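Local atomic coordinates of apoptosis regulator ced-9 (Caenorhabditis elegans, PDB entry 1OHU), a protein that restrains programmed cell death by sequestering the death activator ced-4, until egl-1 binds it and releases ced-4 to activate the caspase ced-3. Residues A[11-14]-A[15-19]; A[30-33]-A[34-38]; A[40-43]-A[44-48]. The protein carries 3 engineered substitutions. All coordinates share one frame; numbering follows the deposited sequence.

Interaction 1 (A[11-14]-A[15-19]); sequences LDIE and GFVVD
Glu14 O takes the amide of Val18 and Ile13 O that of Val17, so the chain enters the first turns of helix 13-27 here. Both bonds are nearly straight, and Val18 N lies 2.8 Å from Glu14 O. One residue earlier the pattern is tighter: Gly15 N reaches Asp12 O at 3.0 Å, from above the carbonyl plane. The side chains follow the turn. Phe16 has CG anti to its carbonyl carbon (chi1 -68°), which swings the ring back beside the start of the helix. Its edge, not its face, meets the backbone. CE1 lies 3.4 Å from Leu11 O, and CD1 lies 3.5 Å from Asp12 O. Leu11 adds a methyl, CD2, 4.0 Å from Phe16 CZ. On another side of the helix Ile13 CG2 meets Val17 CG2 at 4.1 Å. The Phe16 ring also stacks on Trp154 and meets His46 edge to face. With an alanine in place of Phe16, Leu11 CD2 would probably lose its apolar mate and a gap would probably open beside Trp154 and His46. The carboxylate of Glu14 turns elsewhere, to a salt bridge with Lys140. Ile13 to Asp19 belong to the predicted BH4 motif of this Bcl-2 family protein. The chemistry is divided: main-chain bonds shape the helix start, the ring edge packs against the backbone of Leu11 and Asp12, and the stack on Trp154 ties it into the core.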
ATOM      1  N   LEU A  11       0.904  -5.959 -13.934  1.00 42.13           N
ATOM      2  CA  LEU A  11       1.405  -5.636 -12.606  1.00 40.50           C
ATOM      3  C   LEU A  11       1.621  -4.146 -12.344  1.00 38.81           C
ATOM      4  O   LEU A  11       2.376  -3.782 -11.442  1.00 37.77           O
ATOM      5  CB  LEU A  11       2.717  -6.385 -12.352  1.00 39.76           C
ATOM      6  CG  LEU A  11       2.645  -7.910 -12.457  1.00 41.32           C
ATOM      7  CD1 LEU A  11       4.022  -8.507 -12.202  1.00 42.70           C
ATOM      8  CD2 LEU A  11       1.635  -8.448 -11.456  1.00 42.45           C
ATOM      9  N   ASP A  12       0.974  -3.281 -13.122  1.00 37.48           N
ATOM     10  CA  ASP A  12       1.145  -1.848 -12.903  1.00 37.18           C
ATOM     11  C   ASP A  12       0.906  -1.567 -11.430  1.00 36.43           C
ATOM     12  O   ASP A  12       0.003  -2.136 -10.819  1.00 34.39           O
ATOM     13  CB  ASP A  12       0.162  -1.028 -13.743  1.00 36.38           C
ATOM     14  CG  ASP A  12       0.498  -1.054 -15.218  1.00 37.89           C
ATOM     15  OD1 ASP A  12       1.692  -0.910 -15.559  1.00 37.96           O
ATOM     16  OD2 ASP A  12      -0.430  -1.208 -16.039  1.00 41.03           O
ATOM     17  N   ILE A  13       1.728  -0.695 -10.864  1.00 36.24           N
ATOM     18  CA  ILE A  13       1.606  -0.348  -9.464  1.00 36.67           C
ATOM     19  C   ILE A  13       0.196   0.115  -9.092  1.00 35.40           C
ATOM     20  O   ILE A  13      -0.299  -0.222  -8.022  1.00 35.87           O
ATOM     21  CB  ILE A  13       2.664   0.725  -9.080  1.00 37.73           C
ATOM     22  CG1 ILE A  13       3.722   0.085  -8.178  1.00 38.64           C
ATOM     23  CG2 ILE A  13       2.020   1.930  -8.412  1.00 41.34           C
ATOM     24  CD1 ILE A  13       3.169  -0.641  -6.966  1.00 33.63           C
ATOM     25  N   GLU A  14      -0.457   0.868  -9.972  1.00 34.04           N
ATOM     26  CA  GLU A  14      -1.806   1.348  -9.683  1.00 32.35           C
ATOM     27  C   GLU A  14      -2.743   0.225  -9.297  1.00 31.71           C
ATOM     28  O   GLU A  14      -3.603   0.395  -8.425  1.00 31.44           O
ATOM     29  CB  GLU A  14      -2.400   2.092 -10.880  1.00 31.35           C
ATOM     30  CG  GLU A  14      -1.768   3.443 -11.120  1.00 32.44           C
ATOM     31  CD  GLU A  14      -0.372   3.339 -11.689  1.00 34.99           C
ATOM     32  OE1 GLU A  14       0.357   4.351 -11.645  1.00 33.37           O
ATOM     33  OE2 GLU A  14      -0.009   2.250 -12.190  1.00 34.75           O
ATOM     34  N   GLY A  15      -2.583  -0.918  -9.956  1.00 29.05           N
ATOM     35  CA  GLY A  15      -3.433  -2.059  -9.674  1.00 28.68           C
ATOM     36  C   GLY A  15      -3.335  -2.517  -8.233  1.00 29.11           C
ATOM     37  O   GLY A  15      -4.344  -2.859  -7.620  1.00 30.86           O
ATOM     38  N   PHE A  16      -2.123  -2.529  -7.687  1.00 30.02           N
ATOM     39  CA  PHE A  16      -1.940  -2.951  -6.300  1.00 29.33           C
ATOM     40  C   PHE A  16      -2.518  -1.913  -5.342  1.00 28.56           C
ATOM     41  O   PHE A  16      -3.203  -2.254  -4.373  1.00 27.58           O
ATOM     42  CB  PHE A  16      -0.453  -3.143  -5.973  1.00 31.57           C
ATOM     43  CG  PHE A  16       0.188  -4.304  -6.683  1.00 34.49           C
ATOM     44  CD1 PHE A  16       0.534  -4.211  -8.029  1.00 35.02           C
ATOM     45  CD2 PHE A  16       0.448  -5.491  -6.003  1.00 34.85           C
ATOM     46  CE1 PHE A  16       1.130  -5.285  -8.687  1.00 36.81           C
ATOM     47  CE2 PHE A  16       1.043  -6.572  -6.650  1.00 36.53           C
ATOM     48  CZ  PHE A  16       1.386  -6.469  -7.995  1.00 36.37           C
ATOM     49  N   VAL A  17      -2.236  -0.644  -5.613  1.00 26.35           N
ATOM     50  CA  VAL A  17      -2.714   0.429  -4.750  1.00 24.36           C
ATOM     51  C   VAL A  17      -4.240   0.466  -4.720  1.00 23.89           C
ATOM     52  O   VAL A  17      -4.838   0.530  -3.649  1.00 24.46           O
ATOM     53  CB  VAL A  17      -2.170   1.793  -5.203  1.00 22.67           C
ATOM     54  CG1 VAL A  17      -2.553   2.859  -4.187  1.00 21.30           C
ATOM     55  CG2 VAL A  17      -0.657   1.730  -5.360  1.00 22.76           C
ATOM     56  N   VAL A  18      -4.868   0.418  -5.889  1.00 23.23           N
ATOM     57  CA  VAL A  18      -6.322   0.431  -5.969  1.00 23.88           C
ATOM     58  C   VAL A  18      -6.945  -0.779  -5.289  1.00 24.62           C
ATOM     59  O   VAL A  18      -7.876  -0.642  -4.496  1.00 24.14           O
ATOM     60  CB  VAL A  18      -6.817   0.439  -7.424  1.00 24.40           C
ATOM     61  CG1 VAL A  18      -8.330   0.219  -7.462  1.00 22.70           C
ATOM     62  CG2 VAL A  18      -6.469   1.754  -8.072  1.00 25.83           C
ATOM     63  N   ASP A  19      -6.439  -1.965  -5.610  1.00 25.51           N
ATOM     64  CA  ASP A  19      -6.981  -3.177  -5.021  1.00 24.28           C
ATOM     65  C   ASP A  19      -6.797  -3.217  -3.521  1.00 23.37           C
ATOM     66  O   ASP A  19      -7.657  -3.724  -2.801  1.00 24.19           O
ATOM     67  CB  ASP A  19      -6.335  -4.418  -5.637  1.00 28.18           C
ATOM     68  CG  ASP A  19      -6.922  -5.703  -5.082  1.00 31.27           C
ATOM     69  OD1 ASP A  19      -6.377  -6.239  -4.092  1.00 30.19           O
ATOM     70  OD2 ASP A  19      -7.951  -6.162  -5.622  1.00 33.81           O
TER

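Interaction 2 (A[30-33]-A[34-38]); sequences MEWF and GAPGL
One water joins Phe33 O and Ala35 O, donating to both, and lies 2.8 Å from Phe33 O. Ala35 N donates to Trp32 O at 3.2 Å, closing a type I beta turn from Trp32 to Ala35. The N-H points well at the oxygen (161°), though the donor stands above the carbonyl plane. The turn folds the chain back over the indole of Trp32. CG of Trp32 is anti to the backbone N (chi1 -178°), and this lays the ring flat beneath Gly34 and Ala35. Ala35 CA sits over the centre of the six-membered ring, 3.6 Å from its centroid, in a CH-pi contact. Gly34 C covers the same face nearer the rim. The methyl CB of Ala35 lies 3.5 Å from Trp32 CE3. Pro36 adds a contact, with CD 3.5 Å from Trp32 CH2 and the two side chains set at a slant. Glu31 forms a salt bridge with Arg26. The turn lies in the loop between helix 13-27 and helix 44-71. Trp32 packs inward on Thr22 and Ile25 of helix 13-27 and on Val128 and Phe132 of helix 128-144. Pro36 touches Val18 and Phe132 of the same two helices.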
HETATM    1  N   MSE A  30     -16.616  -0.036   4.848  1.00 28.32           N
HETATM    2  CA  MSE A  30     -16.978   1.028   3.916  1.00 27.75           C
HETATM    3  C   MSE A  30     -16.720   0.664   2.453  1.00 25.71           C
HETATM    4  O   MSE A  30     -16.151  -0.388   2.156  1.00 26.64           O
HETATM    5  CB  MSE A  30     -16.257   2.325   4.312  1.00 27.87           C
HETATM    6  CG  MSE A  30     -16.742   2.866   5.670  1.00 25.29           C
HETATM    7 SE   MSE A  30     -15.577   4.224   6.395  1.00 29.02          SE
HETATM    8  CE  MSE A  30     -16.350   4.441   8.139  1.00 23.97           C
ATOM      9  N   GLU A  31     -17.134   1.536   1.540  1.00 23.95           N
ATOM     10  CA  GLU A  31     -17.001   1.259   0.116  1.00 23.45           C
ATOM     11  C   GLU A  31     -16.467   2.476  -0.632  1.00 23.78           C
ATOM     12  O   GLU A  31     -17.085   3.545  -0.616  1.00 24.07           O
ATOM     13  CB  GLU A  31     -18.376   0.853  -0.433  1.00 21.81           C
ATOM     14  CG  GLU A  31     -18.438   0.444  -1.909  1.00 19.45           C
ATOM     15  CD  GLU A  31     -17.617  -0.812  -2.233  1.00 22.27           C
ATOM     16  OE1 GLU A  31     -17.604  -1.768  -1.426  1.00 21.58           O
ATOM     17  OE2 GLU A  31     -16.992  -0.845  -3.309  1.00 19.44           O
ATOM     18  N   TRP A  32     -15.316   2.308  -1.276  1.00 21.64           N
ATOM     19  CA  TRP A  32     -14.685   3.395  -2.025  1.00 23.36           C
ATOM     20  C   TRP A  32     -15.365   3.555  -3.372  1.00 23.81           C
ATOM     21  O   TRP A  32     -14.987   2.907  -4.342  1.00 25.93           O
ATOM     22  CB  TRP A  32     -13.188   3.108  -2.222  1.00 22.30           C
ATOM     23  CG  TRP A  32     -12.436   4.208  -2.938  1.00 25.83           C
ATOM     24  CD1 TRP A  32     -12.851   5.505  -3.131  1.00 24.07           C
ATOM     25  CD2 TRP A  32     -11.133   4.115  -3.537  1.00 25.12           C
ATOM     26  NE1 TRP A  32     -11.890   6.214  -3.807  1.00 27.95           N
ATOM     27  CE2 TRP A  32     -10.826   5.389  -4.070  1.00 24.88           C
ATOM     28  CE3 TRP A  32     -10.197   3.079  -3.674  1.00 24.18           C
ATOM     29  CZ2 TRP A  32      -9.620   5.655  -4.733  1.00 25.86           C
ATOM     30  CZ3 TRP A  32      -8.992   3.344  -4.336  1.00 23.39           C
ATOM     31  CH2 TRP A  32      -8.717   4.619  -4.855  1.00 24.80           C
ATOM     32  N   PHE A  33     -16.370   4.427  -3.424  1.00 24.64           N
ATOM     33  CA  PHE A  33     -17.126   4.661  -4.648  1.00 24.56           C
ATOM     34  C   PHE A  33     -16.295   5.217  -5.795  1.00 24.72           C
ATOM     35  O   PHE A  33     -16.587   4.954  -6.967  1.00 23.22           O
ATOM     36  CB  PHE A  33     -18.307   5.606  -4.367  1.00 26.72           C
ATOM     37  CG  PHE A  33     -19.602   4.900  -4.019  1.00 26.10           C
ATOM     38  CD1 PHE A  33     -19.622   3.836  -3.123  1.00 26.90           C
ATOM     39  CD2 PHE A  33     -20.810   5.325  -4.570  1.00 26.88           C
ATOM     40  CE1 PHE A  33     -20.834   3.207  -2.782  1.00 25.32           C
ATOM     41  CE2 PHE A  33     -22.011   4.706  -4.236  1.00 23.91           C
ATOM     42  CZ  PHE A  33     -22.020   3.643  -3.340  1.00 23.85           C
ATOM     43  N   GLY A  34     -15.264   5.987  -5.462  1.00 24.82           N
ATOM     44  CA  GLY A  34     -14.421   6.571  -6.490  1.00 22.67           C
ATOM     45  C   GLY A  34     -13.268   5.694  -6.952  1.00 24.85           C
ATOM     46  O   GLY A  34     -12.432   6.132  -7.742  1.00 23.51           O
ATOM     47  N   ALA A  35     -13.219   4.452  -6.480  1.00 23.69           N
ATOM     48  CA  ALA A  35     -12.139   3.546  -6.865  1.00 23.38           C
ATOM     49  C   ALA A  35     -11.973   3.400  -8.381  1.00 24.93           C
ATOM     50  O   ALA A  35     -12.950   3.171  -9.097  1.00 25.37           O
ATOM     51  CB  ALA A  35     -12.365   2.176  -6.247  1.00 19.48           C
ATOM     52  N   PRO A  36     -10.738   3.553  -8.892  1.00 25.70           N
ATOM     53  CA  PRO A  36     -10.543   3.404 -10.342  1.00 27.16           C
ATOM     54  C   PRO A  36     -10.649   1.932 -10.761  1.00 29.18           C
ATOM     55  O   PRO A  36     -10.471   1.034  -9.945  1.00 29.44           O
ATOM     56  CB  PRO A  36      -9.147   3.991 -10.582  1.00 24.80           C
ATOM     57  CG  PRO A  36      -8.475   3.890  -9.265  1.00 28.35           C
ATOM     58  CD  PRO A  36      -9.563   4.184  -8.268  1.00 27.14           C
ATOM     59  N   GLY A  37     -10.957   1.691 -12.028  1.00 31.91           N
ATOM     60  CA  GLY A  37     -11.085   0.327 -12.497  1.00 35.73           C
ATOM     61  C   GLY A  37      -9.784  -0.452 -12.473  1.00 39.10           C
ATOM     62  O   GLY A  37      -8.698   0.121 -12.372  1.00 40.79           O
ATOM     63  N   LEU A  38      -9.899  -1.771 -12.560  1.00 40.62           N
ATOM     64  CA  LEU A  38      -8.739  -2.656 -12.576  1.00 42.38           C
ATOM     65  C   LEU A  38      -8.788  -3.349 -13.937  1.00 44.03           C
ATOM     66  O   LEU A  38      -9.419  -4.390 -14.094  1.00 45.11           O
ATOM     67  CB  LEU A  38      -8.854  -3.677 -11.438  1.00 41.74           C
ATOM     68  CG  LEU A  38      -7.694  -3.857 -10.454  1.00 40.84           C
ATOM     69  CD1 LEU A  38      -7.168  -2.516  -9.987  1.00 37.82           C
ATOM     70  CD2 LEU A  38      -8.174  -4.682  -9.268  1.00 41.52           C
TER
HETATM   71  O   HOH W   1     -15.472   3.245  -8.889  1.00 25.27           O

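Interaction 3 (A[40-43]-A[44-48]); sequences SGVQ and PEHEM. Engineered in segment 40-43: Ser40 (natural residue Cys).
With CG anti to the carbonyl carbon in both Gln43 (chi1 -61°) and His46 (chi1 -67°), the two side chains run alongside each other, pointing the same way. The Gln43 chain bends at chi2, and its amide plane stands almost perpendicular to the imidazole. Its CB lies over one face of the His46 ring, 3.7 Å from the centroid, in a CH-pi contact. CG continues along that ring, 3.6 Å from His46 NE2. Beyond the bend, Gln43 NE2 donates to Gly41 O at 2.9 Å, a bond that folds the amide back on the incoming chain. The other end of the amide, OE1, takes a hydrogen bond from Arg10, which also forms a salt bridge with Glu45. Val42 CA approaches the His46 ring at its edge, 3.7 Å from CD2. The Gln43 carbonyl is gripped twice. His46 N reaches Gln43 O at 2.7 Å from above the carbonyl plane, and Glu47 N reaches it at 3.2 Å within that plane. The His46 side chain also touches Asp19 of helix 13-27. Gln43 holds the N-cap position, and Pro44 opens the helix. The arrangement is a helix N-terminus, here the start of helix 44-71 in the helical Bcl-2 fold.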
ATOM      1  N   SER A  40      -7.103  -5.473 -15.718  1.00 49.70           N
ATOM      2  CA  SER A  40      -6.966  -6.912 -15.821  1.00 49.33           C
ATOM      3  C   SER A  40      -7.680  -7.629 -14.686  1.00 49.38           C
ATOM      4  O   SER A  40      -7.634  -8.854 -14.588  1.00 49.17           O
ATOM      5  CB  SER A  40      -5.481  -7.291 -15.842  1.00 50.04           C
ATOM      6  OG  SER A  40      -4.794  -6.640 -16.896  1.00 48.96           O
ATOM      7  N   GLY A  41      -8.348  -6.855 -13.837  1.00 48.29           N
ATOM      8  CA  GLY A  41      -9.047  -7.434 -12.710  1.00 46.20           C
ATOM      9  C   GLY A  41      -8.055  -7.825 -11.631  1.00 45.54           C
ATOM     10  O   GLY A  41      -6.848  -7.599 -11.773  1.00 44.29           O
ATOM     11  N   VAL A  42      -8.556  -8.411 -10.550  1.00 44.57           N
ATOM     12  CA  VAL A  42      -7.692  -8.826  -9.454  1.00 43.59           C
ATOM     13  C   VAL A  42      -6.631  -9.824  -9.902  1.00 44.92           C
ATOM     14  O   VAL A  42      -6.928 -10.812 -10.571  1.00 44.65           O
ATOM     15  CB  VAL A  42      -8.506  -9.458  -8.308  1.00 41.66           C
ATOM     16  CG1 VAL A  42      -7.571  -9.914  -7.201  1.00 40.63           C
ATOM     17  CG2 VAL A  42      -9.518  -8.460  -7.768  1.00 39.18           C
ATOM     18  N   GLN A  43      -5.387  -9.540  -9.532  1.00 46.04           N
ATOM     19  CA  GLN A  43      -4.267 -10.403  -9.862  1.00 46.73           C
ATOM     20  C   GLN A  43      -3.846 -11.150  -8.606  1.00 47.66           C
ATOM     21  O   GLN A  43      -4.005 -10.646  -7.494  1.00 46.75           O
ATOM     22  CB  GLN A  43      -3.084  -9.575 -10.384  1.00 47.34           C
ATOM     23  CG  GLN A  43      -3.378  -8.796 -11.654  1.00 47.44           C
ATOM     24  CD  GLN A  43      -3.892  -9.690 -12.762  1.00 46.26           C
ATOM     25  OE1 GLN A  43      -3.221 -10.638 -13.164  1.00 47.99           O
ATOM     26  NE2 GLN A  43      -5.086  -9.398 -13.258  1.00 44.08           N
ATOM     27  N   PRO A  44      -3.308 -12.369  -8.763  1.00 47.85           N
ATOM     28  CA  PRO A  44      -2.885 -13.121  -7.579  1.00 47.23           C
ATOM     29  C   PRO A  44      -1.862 -12.340  -6.752  1.00 46.75           C
ATOM     30  O   PRO A  44      -1.783 -12.505  -5.535  1.00 45.86           O
ATOM     31  CB  PRO A  44      -2.326 -14.423  -8.171  1.00 47.21           C
ATOM     32  CG  PRO A  44      -1.944 -14.043  -9.577  1.00 48.37           C
ATOM     33  CD  PRO A  44      -3.070 -13.142  -9.994  1.00 47.97           C
ATOM     34  N   GLU A  45      -1.086 -11.483  -7.414  1.00 46.44           N
ATOM     35  CA  GLU A  45      -0.099 -10.671  -6.715  1.00 47.06           C
ATOM     36  C   GLU A  45      -0.807  -9.630  -5.850  1.00 46.50           C
ATOM     37  O   GLU A  45      -0.236  -9.137  -4.875  1.00 46.12           O
ATOM     38  CB  GLU A  45       0.838  -9.962  -7.696  1.00 48.14           C
ATOM     39  CG  GLU A  45       1.818 -10.872  -8.426  1.00 51.61           C
ATOM     40  CD  GLU A  45       1.189 -11.610  -9.597  1.00 53.19           C
ATOM     41  OE1 GLU A  45       1.918 -12.361 -10.279  1.00 55.52           O
ATOM     42  OE2 GLU A  45      -0.026 -11.439  -9.838  1.00 52.75           O
ATOM     43  N   HIS A  46      -2.042  -9.293  -6.219  1.00 44.75           N
ATOM     44  CA  HIS A  46      -2.839  -8.332  -5.458  1.00 43.38           C
ATOM     45  C   HIS A  46      -3.273  -9.027  -4.172  1.00 43.20           C
ATOM     46  O   HIS A  46      -3.161  -8.477  -3.076  1.00 41.74           O
ATOM     47  CB  HIS A  46      -4.112  -7.921  -6.213  1.00 41.59           C
ATOM     48  CG  HIS A  46      -3.867  -7.139  -7.466  1.00 37.99           C
ATOM     49  ND1 HIS A  46      -2.717  -6.416  -7.685  1.00 39.89           N
ATOM     50  CD2 HIS A  46      -4.664  -6.913  -8.537  1.00 36.61           C
ATOM     51  CE1 HIS A  46      -2.815  -5.774  -8.836  1.00 37.73           C
ATOM     52  NE2 HIS A  46      -3.987  -6.058  -9.372  1.00 37.49           N
ATOM     53  N   GLU A  47      -3.784 -10.243  -4.332  1.00 44.09           N
ATOM     54  CA  GLU A  47      -4.257 -11.038  -3.210  1.00 45.15           C
ATOM     55  C   GLU A  47      -3.143 -11.351  -2.223  1.00 44.68           C
ATOM     56  O   GLU A  47      -3.400 -11.594  -1.042  1.00 43.93           O
ATOM     57  CB  GLU A  47      -4.919 -12.314  -3.729  1.00 47.09           C
ATOM     58  CG  GLU A  47      -6.382 -12.102  -4.098  1.00 51.89           C
ATOM     59  CD  GLU A  47      -6.920 -13.142  -5.063  1.00 55.60           C
ATOM     60  OE1 GLU A  47      -6.702 -14.353  -4.836  1.00 59.95           O
ATOM     61  OE2 GLU A  47      -7.578 -12.745  -6.051  1.00 57.57           O
HETATM   62  N   MSE A  48      -1.904 -11.331  -2.703  1.00 44.40           N
HETATM   63  CA  MSE A  48      -0.761 -11.581  -1.834  1.00 44.24           C
HETATM   64  C   MSE A  48      -0.400 -10.274  -1.148  1.00 43.41           C
HETATM   65  O   MSE A  48       0.183 -10.275  -0.063  1.00 43.72           O
HETATM   66  CB  MSE A  48       0.435 -12.093  -2.641  1.00 45.27           C
HETATM   67  CG  MSE A  48       1.714 -12.317  -1.825  1.00 47.98           C
HETATM   68 SE   MSE A  48       1.573 -13.598  -0.352  1.00 51.67          SE
HETATM   69  CE  MSE A  48      -0.048 -14.531  -0.849  1.00 47.12           C
TER

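In the fold
The three contacts follow one another along the chain, from the start of helix 13-27 to that of helix 44-71. Interaction 1 is buried, interaction 3 is partly buried, and interaction 2 lies at the surface. Interactions 1 and 3 both sit at helix starts, and these pack together: His46 CE1 comes within 3.4 Å of Gly15 C. Interaction 2 is a turn in the loop between the helices. It leans on interaction 1 where Leu38 packs on Val18 and Asp19, and it only brushes interaction 3, through Leu38 and His46. The chemistry changes with place: aliphatic and ring-edge packing in 1, a covered indole and bridging water in 2, a twice-accepting carbonyl and an aliphatic stem over an imidazole in 3.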